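Trichothecene 15-O-acetyltransferase TRI3 (Fusarium sporotrichioides, PDB 3FOT) transfers an acetyl group to the 15-hydroxyl of trichothecene precursors during the biosynthesis of mycotoxins such as T-2 toxin. Local coordinates at residues E331-L345 against Y354-L368. Sequence-based numbering, arbitrary orientation. Where two conformers were deposited one is given.
Sequences EVFISPTSVDGRRWL and YAMCQTAAVVRIENL
Ile334 turns CG1 beside its backbone nitrogen (chi1 -61°), leaving CG2 opposite that nitrogen, and Val362 sets CG1 likewise (chi1 -179°). These two methyls meet tightly, Ile334 CG2 to Val362 CG1 at 3.4 Å. The contact lies in a two-stranded antiparallel sheet, strand 333-340 against strand 358-365, within a BAHD-superfamily acyltransferase. Paired backbone hydrogen bonds join the strands from Phe333 and Ile365 to Val339 and Thr359. The straightest runs from Thr359 N to Val339 O, 2.7 Å with 169° at the hydrogen. One face carries Phe333, Ser335, Thr337 and Val339. There Ile365 CD1 lies 4.0 Å from Phe333 CD2, and helix 306-321 packs on both residues. Val339 and Thr359 run alongside each other, and their CG2 methyls touch. The other face carries Ile334, Pro336 and Ser338. On it Ala360 touches His414, which binds 15-deacetylcalonectrin, so this part of the sheet borders the substrate site. Near Phe333 and Ile365, Val332 CG1 sits over one face of the Arg364 guanidinium. Glu366 OE1 holds that group at its edge by a salt bridge. Beyond Val339 the pairing continues with Gly341 N bonded to Cys357 O. Asp340 OD1 accepts from Arg342 N in an Asx turn and from Arg342 NH1 on the opposite face of the carboxylate. Asp190 also bridges to NH1, and Phe353 O accepts from NH2. Cys357 CB lies over the Arg342 guanidinium, 3.8 Å from NH1.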
loop_
_atom_site.group_PDB
_atom_site.type_symbol
_atom_site.label_atom_id
_atom_site.label_comp_id
_atom_site.label_asym_id
_atom_site.label_seq_id
_atom_site.Cartn_x
_atom_site.Cartn_y
_atom_site.Cartn_z
ATOM N N GLU A 331 -21.886 20.810 9.757
ATOM C CA GLU A 331 -21.117 19.597 9.481
ATOM C C GLU A 331 -19.654 19.915 9.211
ATOM O O GLU A 331 -19.321 20.927 8.595
ATOM C CB GLU A 331 -21.675 18.856 8.281
ATOM C CG GLU A 331 -22.984 18.188 8.555
ATOM C CD GLU A 331 -22.879 16.784 9.117
ATOM O OE1 GLU A 331 -21.764 16.236 9.259
ATOM O OE2 GLU A 331 -23.952 16.215 9.401
ATOM N N VAL A 332 -18.787 19.032 9.680
ATOM C CA VAL A 332 -17.370 19.151 9.391
ATOM C C VAL A 332 -16.955 17.873 8.701
ATOM O O VAL A 332 -17.256 16.784 9.192
ATOM C CB VAL A 332 -16.547 19.311 10.683
ATOM C CG1 VAL A 332 -15.098 19.687 10.369
ATOM C CG2 VAL A 332 -17.178 20.367 11.580
ATOM N N PHE A 333 -16.281 18.003 7.561
ATOM C CA PHE A 333 -15.662 16.835 6.944
ATOM C C PHE A 333 -14.433 16.500 7.769
ATOM O O PHE A 333 -13.519 17.311 7.885
ATOM C CB PHE A 333 -15.296 17.084 5.482
ATOM C CG PHE A 333 -14.653 15.902 4.837
ATOM C CD1 PHE A 333 -15.434 14.887 4.291
ATOM C CD2 PHE A 333 -13.271 15.787 4.811
ATOM C CE1 PHE A 333 -14.826 13.743 3.714
ATOM C CE2 PHE A 333 -12.666 14.657 4.235
ATOM C CZ PHE A 333 -13.451 13.653 3.692
ATOM N N ILE A 334 -14.464 15.322 8.380
ATOM C CA ILE A 334 -13.382 14.841 9.230
ATOM C C ILE A 334 -12.983 13.470 8.693
ATOM O O ILE A 334 -13.825 12.588 8.490
ATOM C CB ILE A 334 -13.815 14.728 10.715
ATOM C CG1 ILE A 334 -14.230 16.102 11.265
ATOM C CG2 ILE A 334 -12.681 14.139 11.578
ATOM C CD1 ILE A 334 -14.884 16.047 12.624
ATOM N N SER A 335 -11.694 13.303 8.456
ATOM C CA SER A 335 -11.188 12.058 7.912
ATOM C C SER A 335 -9.875 11.693 8.599
ATOM O O SER A 335 -8.871 12.393 8.425
ATOM C CB SER A 335 -10.963 12.168 6.403
ATOM O OG SER A 335 -10.523 10.918 5.886
ATOM N N PRO A 336 -9.889 10.590 9.372
ATOM C CA PRO A 336 -8.681 10.065 9.993
ATOM C C PRO A 336 -7.926 9.346 8.900
ATOM O O PRO A 336 -8.416 8.323 8.395
ATOM C CB PRO A 336 -9.216 9.054 11.024
ATOM C CG PRO A 336 -10.721 9.214 11.034
ATOM C CD PRO A 336 -11.066 9.764 9.689
ATOM N N THR A 337 -6.798 9.909 8.485
ATOM C CA THR A 337 -6.010 9.337 7.394
ATOM C C THR A 337 -4.748 8.669 7.945
ATOM O O THR A 337 -4.444 8.782 9.137
ATOM C CB THR A 337 -5.608 10.401 6.334
ATOM O OG1 THR A 337 -4.860 11.447 6.966
ATOM C CG2 THR A 337 -6.824 11.012 5.668
ATOM N N SER A 338 -4.034 7.927 7.099
ATOM C CA SER A 338 -2.753 7.367 7.537
ATOM C C SER A 338 -1.634 8.045 6.746
ATOM O O SER A 338 -1.859 8.534 5.637
ATOM C CB SER A 338 -2.734 5.857 7.348
ATOM O OG SER A 338 -2.976 5.567 5.992
ATOM N N VAL A 339 -0.444 8.111 7.327
ATOM C CA VAL A 339 0.702 8.706 6.657
ATOM C C VAL A 339 1.958 7.892 6.929
ATOM O O VAL A 339 2.053 7.195 7.943
ATOM C CB VAL A 339 0.947 10.197 7.040
ATOM C CG1 VAL A 339 -0.313 11.086 6.827
ATOM C CG2 VAL A 339 1.395 10.320 8.458
ATOM N N ASP A 340 2.904 7.978 5.995
ATOM C CA ASP A 340 4.179 7.305 6.102
ATOM C C ASP A 340 4.919 7.923 7.287
ATOM O O ASP A 340 5.052 9.153 7.350
ATOM C CB ASP A 340 4.961 7.518 4.787
ATOM C CG ASP A 340 6.390 7.034 4.863
ATOM O OD1 ASP A 340 6.737 6.266 5.782
ATOM O OD2 ASP A 340 7.182 7.419 3.977
ATOM N N GLY A 341 5.382 7.072 8.208
ATOM C CA GLY A 341 6.019 7.522 9.456
ATOM C C GLY A 341 7.538 7.556 9.437
ATOM O O GLY A 341 8.187 7.849 10.449
ATOM N N ARG A 342 8.116 7.272 8.276
ATOM C CA ARG A 342 9.561 7.088 8.198
ATOM C C ARG A 342 10.396 8.296 8.619
ATOM O O ARG A 342 11.497 8.117 9.131
ATOM C CB ARG A 342 9.956 6.619 6.804
ATOM C CG ARG A 342 9.715 5.138 6.645
ATOM C CD ARG A 342 9.756 4.728 5.162
ATOM N NE ARG A 342 9.529 3.287 5.038
ATOM C CZ ARG A 342 8.332 2.699 5.113
ATOM N NH1 ARG A 342 7.228 3.416 5.305
ATOM N NH2 ARG A 342 8.238 1.387 4.967
ATOM N N ARG A 343 9.867 9.499 8.422
ATOM C CA ARG A 343 10.585 10.721 8.813
ATOM C C ARG A 343 10.814 10.835 10.333
ATOM O O ARG A 343 11.681 11.608 10.778
ATOM C CB ARG A 343 9.853 11.956 8.293
ATOM C CG ARG A 343 10.031 12.181 6.803
ATOM C CD ARG A 343 9.050 13.256 6.310
ATOM N N TRP A 344 10.055 10.061 11.111
ATOM C CA TRP A 344 10.190 10.049 12.569
ATOM C C TRP A 344 11.219 9.019 13.071
ATOM O O TRP A 344 11.495 8.917 14.273
ATOM C CB TRP A 344 8.825 9.814 13.203
ATOM C CG TRP A 344 7.953 11.028 13.157
ATOM C CD1 TRP A 344 7.837 11.993 14.132
ATOM C CD2 TRP A 344 7.080 11.433 12.091
ATOM N NE1 TRP A 344 6.942 12.952 13.738
ATOM C CE2 TRP A 344 6.471 12.643 12.485
ATOM C CE3 TRP A 344 6.752 10.887 10.839
ATOM C CZ2 TRP A 344 5.539 13.314 11.682
ATOM C CZ3 TRP A 344 5.837 11.559 10.034
ATOM C CH2 TRP A 344 5.239 12.770 10.461
ATOM N N LEU A 345 11.781 8.249 12.138
ATOM C CA LEU A 345 12.826 7.290 12.463
ATOM C C LEU A 345 14.207 7.939 12.344
ATOM O O LEU A 345 14.380 8.906 11.619
ATOM C CB LEU A 345 12.759 6.082 11.510
ATOM C CG LEU A 345 11.440 5.320 11.420
ATOM C CD1 LEU A 345 11.603 4.171 10.402
ATOM C CD2 LEU A 345 10.969 4.763 12.735
ATOM N N TYR A 354 11.441 -1.647 5.776
ATOM C CA TYR A 354 10.499 -2.395 4.928
ATOM C C TYR A 354 9.231 -2.837 5.639
ATOM O O TYR A 354 8.204 -3.059 4.995
ATOM C CB TYR A 354 11.205 -3.626 4.317
ATOM C CG TYR A 354 12.128 -3.257 3.179
ATOM C CD1 TYR A 354 13.289 -2.511 3.413
ATOM C CD2 TYR A 354 11.829 -3.624 1.869
ATOM C CE1 TYR A 354 14.121 -2.145 2.383
ATOM C CE2 TYR A 354 12.681 -3.284 0.812
ATOM C CZ TYR A 354 13.824 -2.539 1.079
ATOM O OH TYR A 354 14.670 -2.177 0.061
ATOM N N ALA A 355 9.292 -2.986 6.962
ATOM C CA ALA A 355 8.083 -3.320 7.732
ATOM C C ALA A 355 7.138 -2.102 7.756
ATOM O O ALA A 355 7.526 -1.008 7.325
ATOM C CB ALA A 355 8.457 -3.761 9.164
ATOM N N MET A 356 5.911 -2.303 8.236
ATOM C CA MET A 356 4.932 -1.223 8.378
ATOM C C MET A 356 5.556 -0.075 9.146
ATOM O O MET A 356 6.131 -0.283 10.204
ATOM C CB MET A 356 3.725 -1.724 9.171
ATOM C CG MET A 356 2.627 -0.735 9.340
ATOM S SD MET A 356 1.388 -0.887 8.045
ATOM C CE MET A 356 0.752 -2.542 8.327
ATOM N N CYS A 357 5.402 1.140 8.631
ATOM C CA CYS A 357 5.833 2.317 9.372
ATOM C C CYS A 357 4.847 3.424 9.040
ATOM O O CYS A 357 5.083 4.244 8.157
ATOM C CB CYS A 357 7.279 2.718 9.048
ATOM S SG CYS A 357 7.782 4.107 10.146
ATOM N N GLN A 358 3.712 3.381 9.729
ATOM C CA GLN A 358 2.586 4.263 9.437
ATOM C C GLN A 358 2.139 4.993 10.676
ATOM O O GLN A 358 2.270 4.490 11.792
ATOM C CB GLN A 358 1.396 3.472 8.892
ATOM C CG GLN A 358 1.716 2.782 7.549
ATOM C CD GLN A 358 1.687 3.769 6.408
ATOM O OE1 GLN A 358 0.674 4.455 6.212
ATOM N NE2 GLN A 358 2.791 3.857 5.641
ATOM N N THR A 359 1.615 6.191 10.461
ATOM C CA THR A 359 0.962 6.887 11.555
ATOM C C THR A 359 -0.288 7.551 11.026
ATOM O O THR A 359 -0.789 7.152 9.962
ATOM C CB THR A 359 1.938 7.821 12.343
ATOM O OG1 THR A 359 1.242 8.394 13.454
ATOM C CG2 THR A 359 2.518 8.898 11.490
ATOM N N ALA A 360 -0.806 8.540 11.764
ATOM C CA ALA A 360 -2.182 8.989 11.605
ATOM C C ALA A 360 -2.226 10.518 11.641
ATOM O O ALA A 360 -1.366 11.154 12.255
ATOM C CB ALA A 360 -3.028 8.421 12.728
ATOM N N ALA A 361 -3.199 11.096 10.932
ATOM C CA ALA A 361 -3.514 12.528 11.013
ATOM C C ALA A 361 -5.015 12.662 10.817
ATOM O O ALA A 361 -5.671 11.710 10.398
ATOM C CB ALA A 361 -2.763 13.340 9.925
ATOM N N VAL A 362 -5.576 13.826 11.126
ATOM C CA VAL A 362 -7.000 14.015 10.918
ATOM C C VAL A 362 -7.171 15.218 10.002
ATOM O O VAL A 362 -6.777 16.339 10.342
ATOM C CB VAL A 362 -7.801 14.210 12.243
ATOM C CG1 VAL A 362 -9.273 14.386 11.948
ATOM C CG2 VAL A 362 -7.605 13.023 13.184
ATOM N N VAL A 363 -7.702 14.957 8.816
ATOM C CA VAL A 363 -8.095 16.023 7.891
ATOM C C VAL A 363 -9.443 16.606 8.343
ATOM O O VAL A 363 -10.381 15.865 8.619
ATOM C CB VAL A 363 -8.205 15.462 6.457
ATOM C CG1 VAL A 363 -8.785 16.501 5.471
ATOM C CG2 VAL A 363 -6.850 15.000 6.003
ATOM N N ARG A 364 -9.529 17.935 8.382
ATOM C CA ARG A 364 -10.743 18.632 8.767
ATOM C C ARG A 364 -11.041 19.750 7.800
ATOM O O ARG A 364 -10.168 20.574 7.511
ATOM C CB ARG A 364 -10.601 19.221 10.171
ATOM C CG ARG A 364 -10.486 18.215 11.273
ATOM C CD ARG A 364 -10.298 18.930 12.618
ATOM N NE ARG A 364 -11.120 20.146 12.706
ATOM C CZ ARG A 364 -12.337 20.214 13.239
ATOM N NH1 ARG A 364 -12.916 19.136 13.763
ATOM N NH2 ARG A 364 -12.981 21.374 13.249
ATOM N N ILE A 365 -12.266 19.768 7.281
ATOM C CA ILE A 365 -12.700 20.873 6.425
ATOM C C ILE A 365 -14.058 21.344 6.963
ATOM O O ILE A 365 -15.014 20.579 6.975
ATOM C CB ILE A 365 -12.821 20.477 4.926
ATOM C CG1 ILE A 365 -11.490 19.904 4.381
ATOM C CG2 ILE A 365 -13.331 21.687 4.092
ATOM C CD1 ILE A 365 -11.633 19.068 3.125
ATOM N N GLU A 366 -14.100 22.587 7.450
ATOM C CA GLU A 366 -15.341 23.195 7.916
ATOM C C GLU A 366 -15.907 24.063 6.802
ATOM O O GLU A 366 -15.275 24.235 5.751
ATOM C CB GLU A 366 -15.105 24.067 9.159
ATOM C CG GLU A 366 -14.339 23.421 10.311
ATOM C CD GLU A 366 -13.977 24.449 11.375
ATOM O OE1 GLU A 366 -12.956 24.264 12.058
ATOM O OE2 GLU A 366 -14.717 25.455 11.524
ATOM N N ASN A 367 -17.097 24.610 7.047
ATOM C CA ASN A 367 -17.837 25.470 6.111
ATOM C C ASN A 367 -17.985 24.842 4.734
ATOM O O ASN A 367 -17.620 25.391 3.677
ATOM C CB ASN A 367 -17.299 26.899 6.051
ATOM C CG ASN A 367 -18.348 27.894 5.551
ATOM O OD1 ASN A 367 -19.485 27.524 5.236
ATOM N ND2 ASN A 367 -17.966 29.161 5.487
ATOM N N LEU A 368 -18.587 23.665 4.761
ATOM C CA LEU A 368 -18.778 22.893 3.541
ATOM C C LEU A 368 -19.683 23.610 2.535
ATOM O O LEU A 368 -19.487 23.481 1.319
ATOM C CB LEU A 368 -19.289 21.482 3.869
ATOM C CG LEU A 368 -18.325 20.642 4.725
ATOM C CD1 LEU A 368 -18.926 19.263 5.051
ATOM C CD2 LEU A 368 -16.989 20.474 4.015
HETATM O O HOH W 1 -18.492 23.444 9.567
HETATM O O HOH W 2 -20.547 22.817 6.969
HETATM O O HOH W 3 -0.865 5.365 4.050
#